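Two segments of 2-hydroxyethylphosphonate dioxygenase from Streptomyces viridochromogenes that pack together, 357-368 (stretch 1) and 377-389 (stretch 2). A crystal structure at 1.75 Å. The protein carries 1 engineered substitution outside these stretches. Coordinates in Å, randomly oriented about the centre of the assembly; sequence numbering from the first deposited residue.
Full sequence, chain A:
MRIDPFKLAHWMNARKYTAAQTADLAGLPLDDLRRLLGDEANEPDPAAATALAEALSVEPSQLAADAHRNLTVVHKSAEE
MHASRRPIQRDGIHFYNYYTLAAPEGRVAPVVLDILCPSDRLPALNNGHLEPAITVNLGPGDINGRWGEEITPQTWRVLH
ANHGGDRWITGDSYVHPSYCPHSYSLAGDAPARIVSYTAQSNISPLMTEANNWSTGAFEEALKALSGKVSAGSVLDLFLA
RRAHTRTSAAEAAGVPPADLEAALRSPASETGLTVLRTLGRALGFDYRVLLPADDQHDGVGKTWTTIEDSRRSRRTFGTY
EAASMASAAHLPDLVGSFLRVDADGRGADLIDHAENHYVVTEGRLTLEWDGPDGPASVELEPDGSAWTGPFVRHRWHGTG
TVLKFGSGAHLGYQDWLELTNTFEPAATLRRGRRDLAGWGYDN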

# COMPACT_ATOMS: atom_id res chain seq x y z
N HIS A 357 -8.37 6.03 -1.98
CA HIS A 357 -8.94 6.91 -1.01
C HIS A 357 -9.05 8.28 -1.61
O HIS A 357 -8.03 8.76 -2.27
CB HIS A 357 -8.05 7.00 0.27
CG HIS A 357 -7.88 5.71 1.00
ND1 HIS A 357 -8.59 5.42 2.15
CD2 HIS A 357 -7.06 4.67 0.80
CE1 HIS A 357 -8.17 4.29 2.64
NE2 HIS A 357 -7.28 3.79 1.83
N TYR A 358 -10.25 8.86 -1.58
CA TYR A 358 -10.45 10.13 -2.21
C TYR A 358 -10.82 11.20 -1.19
O TYR A 358 -11.62 10.92 -0.28
CB TYR A 358 -11.64 10.10 -3.21
CG TYR A 358 -11.45 9.33 -4.50
CD1 TYR A 358 -10.76 9.86 -5.57
CD2 TYR A 358 -11.93 8.05 -4.61
CE1 TYR A 358 -10.64 9.18 -6.74
CE2 TYR A 358 -11.81 7.34 -5.77
CZ TYR A 358 -11.15 7.91 -6.86
OH TYR A 358 -10.99 7.22 -8.04
N VAL A 359 -10.35 12.42 -1.39
CA VAL A 359 -10.84 13.61 -0.63
C VAL A 359 -11.14 14.78 -1.51
O VAL A 359 -10.32 15.19 -2.42
CB VAL A 359 -9.91 13.99 0.54
CG1 VAL A 359 -8.54 14.39 0.05
CG2 VAL A 359 -10.55 15.12 1.40
N VAL A 360 -12.33 15.32 -1.33
CA VAL A 360 -12.82 16.43 -2.13
C VAL A 360 -12.21 17.73 -1.59
O VAL A 360 -12.24 17.98 -0.39
CB VAL A 360 -14.37 16.58 -2.07
CG1 VAL A 360 -14.80 17.75 -2.88
CG2 VAL A 360 -15.08 15.35 -2.54
N THR A 361 -11.65 18.52 -2.47
CA THR A 361 -11.07 19.82 -2.12
C THR A 361 -11.81 21.01 -2.68
O THR A 361 -11.67 22.11 -2.13
CB THR A 361 -9.64 19.95 -2.53
OG1 THR A 361 -9.51 19.83 -3.94
CG2 THR A 361 -8.76 18.87 -1.84
N GLU A 362 -12.71 20.79 -3.61
CA GLU A 362 -13.54 21.86 -4.15
C GLU A 362 -14.77 21.29 -4.79
O GLU A 362 -14.70 20.33 -5.55
CB GLU A 362 -12.81 22.64 -5.21
CG GLU A 362 -13.37 24.03 -5.45
CD GLU A 362 -12.74 24.62 -6.69
OE1 GLU A 362 -11.62 25.16 -6.56
OE2 GLU A 362 -13.35 24.49 -7.77
N GLY A 363 -15.92 21.94 -4.54
CA GLY A 363 -17.14 21.61 -5.25
C GLY A 363 -18.02 20.65 -4.49
O GLY A 363 -17.64 20.02 -3.45
N ARG A 364 -19.24 20.49 -4.99
CA ARG A 364 -20.15 19.48 -4.43
C ARG A 364 -20.13 18.43 -5.53
O ARG A 364 -20.71 18.66 -6.62
CB ARG A 364 -21.60 19.98 -4.18
CG ARG A 364 -22.50 18.87 -3.65
CD ARG A 364 -23.91 19.27 -3.24
NE ARG A 364 -23.95 20.10 -2.05
CZ ARG A 364 -24.33 21.38 -2.01
NH1 ARG A 364 -24.72 22.03 -3.11
NH2 ARG A 364 -24.35 22.02 -0.84
N LEU A 365 -19.38 17.36 -5.28
CA LEU A 365 -19.15 16.27 -6.23
C LEU A 365 -19.99 15.04 -5.90
O LEU A 365 -20.35 14.76 -4.73
CB LEU A 365 -17.66 15.88 -6.29
CG LEU A 365 -16.62 16.96 -6.68
CD1 LEU A 365 -15.18 16.40 -6.78
CD2 LEU A 365 -17.04 17.62 -7.99
N THR A 366 -20.31 14.32 -6.98
CA THR A 366 -21.04 13.10 -6.87
C THR A 366 -20.18 11.90 -7.27
O THR A 366 -19.59 11.87 -8.32
CB THR A 366 -22.38 13.14 -7.66
OG1 THR A 366 -23.25 14.09 -7.03
CG2 THR A 366 -23.03 11.80 -7.59
N LEU A 367 -20.06 10.98 -6.34
CA LEU A 367 -19.35 9.70 -6.57
C LEU A 367 -20.43 8.66 -6.86
O LEU A 367 -21.28 8.43 -6.03
CB LEU A 367 -18.48 9.30 -5.40
CG LEU A 367 -17.90 7.85 -5.39
CD1 LEU A 367 -16.86 7.66 -6.46
CD2 LEU A 367 -17.25 7.57 -4.04
N GLU A 368 -20.35 8.03 -8.01
CA GLU A 368 -21.21 6.88 -8.35
C GLU A 368 -20.44 5.58 -8.37
O GLU A 368 -19.30 5.59 -8.82
CB GLU A 368 -21.77 7.08 -9.73
CG GLU A 368 -22.58 8.34 -9.81
CD GLU A 368 -23.21 8.45 -11.15
OE1 GLU A 368 -22.69 7.78 -12.13
OE2 GLU A 368 -24.18 9.26 -11.20
N SER A 377 -24.86 6.08 -5.22
CA SER A 377 -24.23 7.40 -5.34
C SER A 377 -24.21 8.11 -4.03
O SER A 377 -24.99 7.79 -3.10
CB SER A 377 -24.92 8.25 -6.41
OG SER A 377 -26.19 8.60 -5.91
N VAL A 378 -23.20 8.97 -3.85
CA VAL A 378 -23.15 9.88 -2.68
C VAL A 378 -22.63 11.25 -3.12
O VAL A 378 -21.80 11.39 -4.05
CB VAL A 378 -22.35 9.24 -1.52
CG1 VAL A 378 -20.89 9.10 -1.85
CG2 VAL A 378 -22.51 10.02 -0.21
N GLU A 379 -23.17 12.31 -2.52
CA GLU A 379 -22.73 13.70 -2.77
C GLU A 379 -21.79 14.13 -1.64
O GLU A 379 -22.10 13.90 -0.46
CB GLU A 379 -23.88 14.69 -2.82
CG GLU A 379 -24.83 14.48 -3.97
CD GLU A 379 -25.90 15.60 -4.08
OE1 GLU A 379 -25.67 16.74 -3.59
OE2 GLU A 379 -26.99 15.34 -4.66
N LEU A 380 -20.62 14.61 -2.05
CA LEU A 380 -19.56 15.03 -1.12
C LEU A 380 -19.09 16.46 -1.40
O LEU A 380 -18.81 16.86 -2.54
CB LEU A 380 -18.41 14.02 -1.13
CG LEU A 380 -18.68 12.55 -0.77
CD1 LEU A 380 -17.50 11.69 -1.18
CD2 LEU A 380 -18.93 12.35 0.72
N GLU A 381 -18.97 17.23 -0.35
CA GLU A 381 -18.44 18.59 -0.37
C GLU A 381 -16.96 18.56 0.08
O GLU A 381 -16.46 17.51 0.53
CB GLU A 381 -19.28 19.46 0.58
CG GLU A 381 -20.68 19.70 0.10
CD GLU A 381 -21.50 20.53 1.08
OE1 GLU A 381 -21.37 21.75 1.07
OE2 GLU A 381 -22.24 19.94 1.89
N PRO A 382 -16.27 19.73 0.04
CA PRO A 382 -14.88 19.74 0.49
C PRO A 382 -14.68 19.22 1.85
O PRO A 382 -15.47 19.50 2.78
CB PRO A 382 -14.46 21.21 0.37
CG PRO A 382 -15.36 21.75 -0.73
CD PRO A 382 -16.67 21.05 -0.53
N ASP A 383 -13.63 18.42 1.99
CA ASP A 383 -13.36 17.59 3.18
C ASP A 383 -14.16 16.27 3.31
O ASP A 383 -13.77 15.38 4.10
CB ASP A 383 -13.46 18.35 4.49
CG ASP A 383 -12.42 19.48 4.63
OD1 ASP A 383 -11.39 19.53 3.87
OD2 ASP A 383 -12.67 20.40 5.46
N GLY A 384 -15.26 16.12 2.58
CA GLY A 384 -15.83 14.80 2.35
C GLY A 384 -14.86 13.86 1.67
O GLY A 384 -14.00 14.31 0.85
N SER A 385 -15.02 12.56 1.95
CA SER A 385 -14.07 11.58 1.42
C SER A 385 -14.74 10.26 1.17
O SER A 385 -15.85 9.99 1.71
CB SER A 385 -12.92 11.39 2.42
OG SER A 385 -13.42 11.02 3.69
N ALA A 386 -14.06 9.42 0.39
CA ALA A 386 -14.47 8.08 0.15
C ALA A 386 -13.32 7.08 0.01
O ALA A 386 -12.16 7.48 -0.23
CB ALA A 386 -15.32 8.05 -1.07
N TRP A 387 -13.68 5.79 0.08
CA TRP A 387 -12.74 4.67 -0.14
C TRP A 387 -13.34 3.77 -1.16
O TRP A 387 -14.52 3.53 -1.06
CB TRP A 387 -12.52 3.92 1.14
CG TRP A 387 -11.80 2.65 1.00
CD1 TRP A 387 -10.45 2.47 1.05
CD2 TRP A 387 -12.36 1.35 0.81
NE1 TRP A 387 -10.15 1.18 0.89
CE2 TRP A 387 -11.29 0.45 0.74
CE3 TRP A 387 -13.67 0.85 0.67
CZ2 TRP A 387 -11.49 -0.93 0.58
CZ3 TRP A 387 -13.84 -0.52 0.47
CH2 TRP A 387 -12.76 -1.36 0.46
N THR A 388 -12.57 3.28 -2.12
CA THR A 388 -13.09 2.27 -3.07
C THR A 388 -12.26 1.00 -2.94
O THR A 388 -11.04 1.13 -2.87
CB THR A 388 -13.11 2.77 -4.49
OG1 THR A 388 -11.82 3.09 -4.96
CG2 THR A 388 -13.97 4.11 -4.62
N GLY A 389 -12.91 -0.19 -2.89
CA GLY A 389 -12.22 -1.47 -2.89
C GLY A 389 -11.57 -1.71 -4.26
O GLY A 389 -11.84 -0.99 -5.23
O HOH W 1 -10.37 19.12 1.46

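The two stretches pair as antiparallel strands in two separate ladders, with the register shifted by one residue between them. In the first, Tyr-358 and Ala-386 form a hydrogen-bonded pair, Tyr-358 N to Ala-386 O at 2.7 Å and Ala-386 N to Tyr-358 O at 2.9 Å. In the second, Leu-365 and Leu-380 are bonded likewise (Leu-365 N to Leu-380 O 2.8 Å, Leu-380 N to Leu-365 O 2.7 Å), as are Leu-367 and Val-378. Between bonded pairs the strands draw closer: the CA atoms of Val-359 and Ser-385 lie 4.3 Å apart, against 5.1 Å for those of Tyr-358 and Ala-386.

A type II turn from Glu-381 to Gly-384 interrupts stretch 2, closed by Gly-384 N to Glu-381 O at 2.8 Å. Pro-382, its phi fixed near -54°, suits the second position, and Asp-383 takes the positive phi of the third. Val-360 holds the turn with both backbone groups, its N bonding Gly-384 O (2.9 Å) and its O accepting from Asp-383 N (2.8 Å). A side chain on Gly-384 would clash with Glu-381 O. Gly-363 accommodates a phi of 96° and a psi of 169°, where a CB would jam against the preceding carbonyl.

Side chains alternate between the faces. Beside Tyr-358, the small Ala-386 leaves room for Leu-367, whose CD2 lies 3.6 Å from Ala-386 CB across the two ladders. Val-360, pointing toward stretch 2, packs CG2 against Leu-380 CB at 3.9 Å; these branched apolar groups suit a buried setting. On the face of Val-359 and Ser-385, Trp-387 turns its edge to the face of the His-357 ring, with planes at 64°. At the exposed margin, the long Arg-364 extends to a salt bridge, NH2 to Glu-381 OE1 at 3.5 Å.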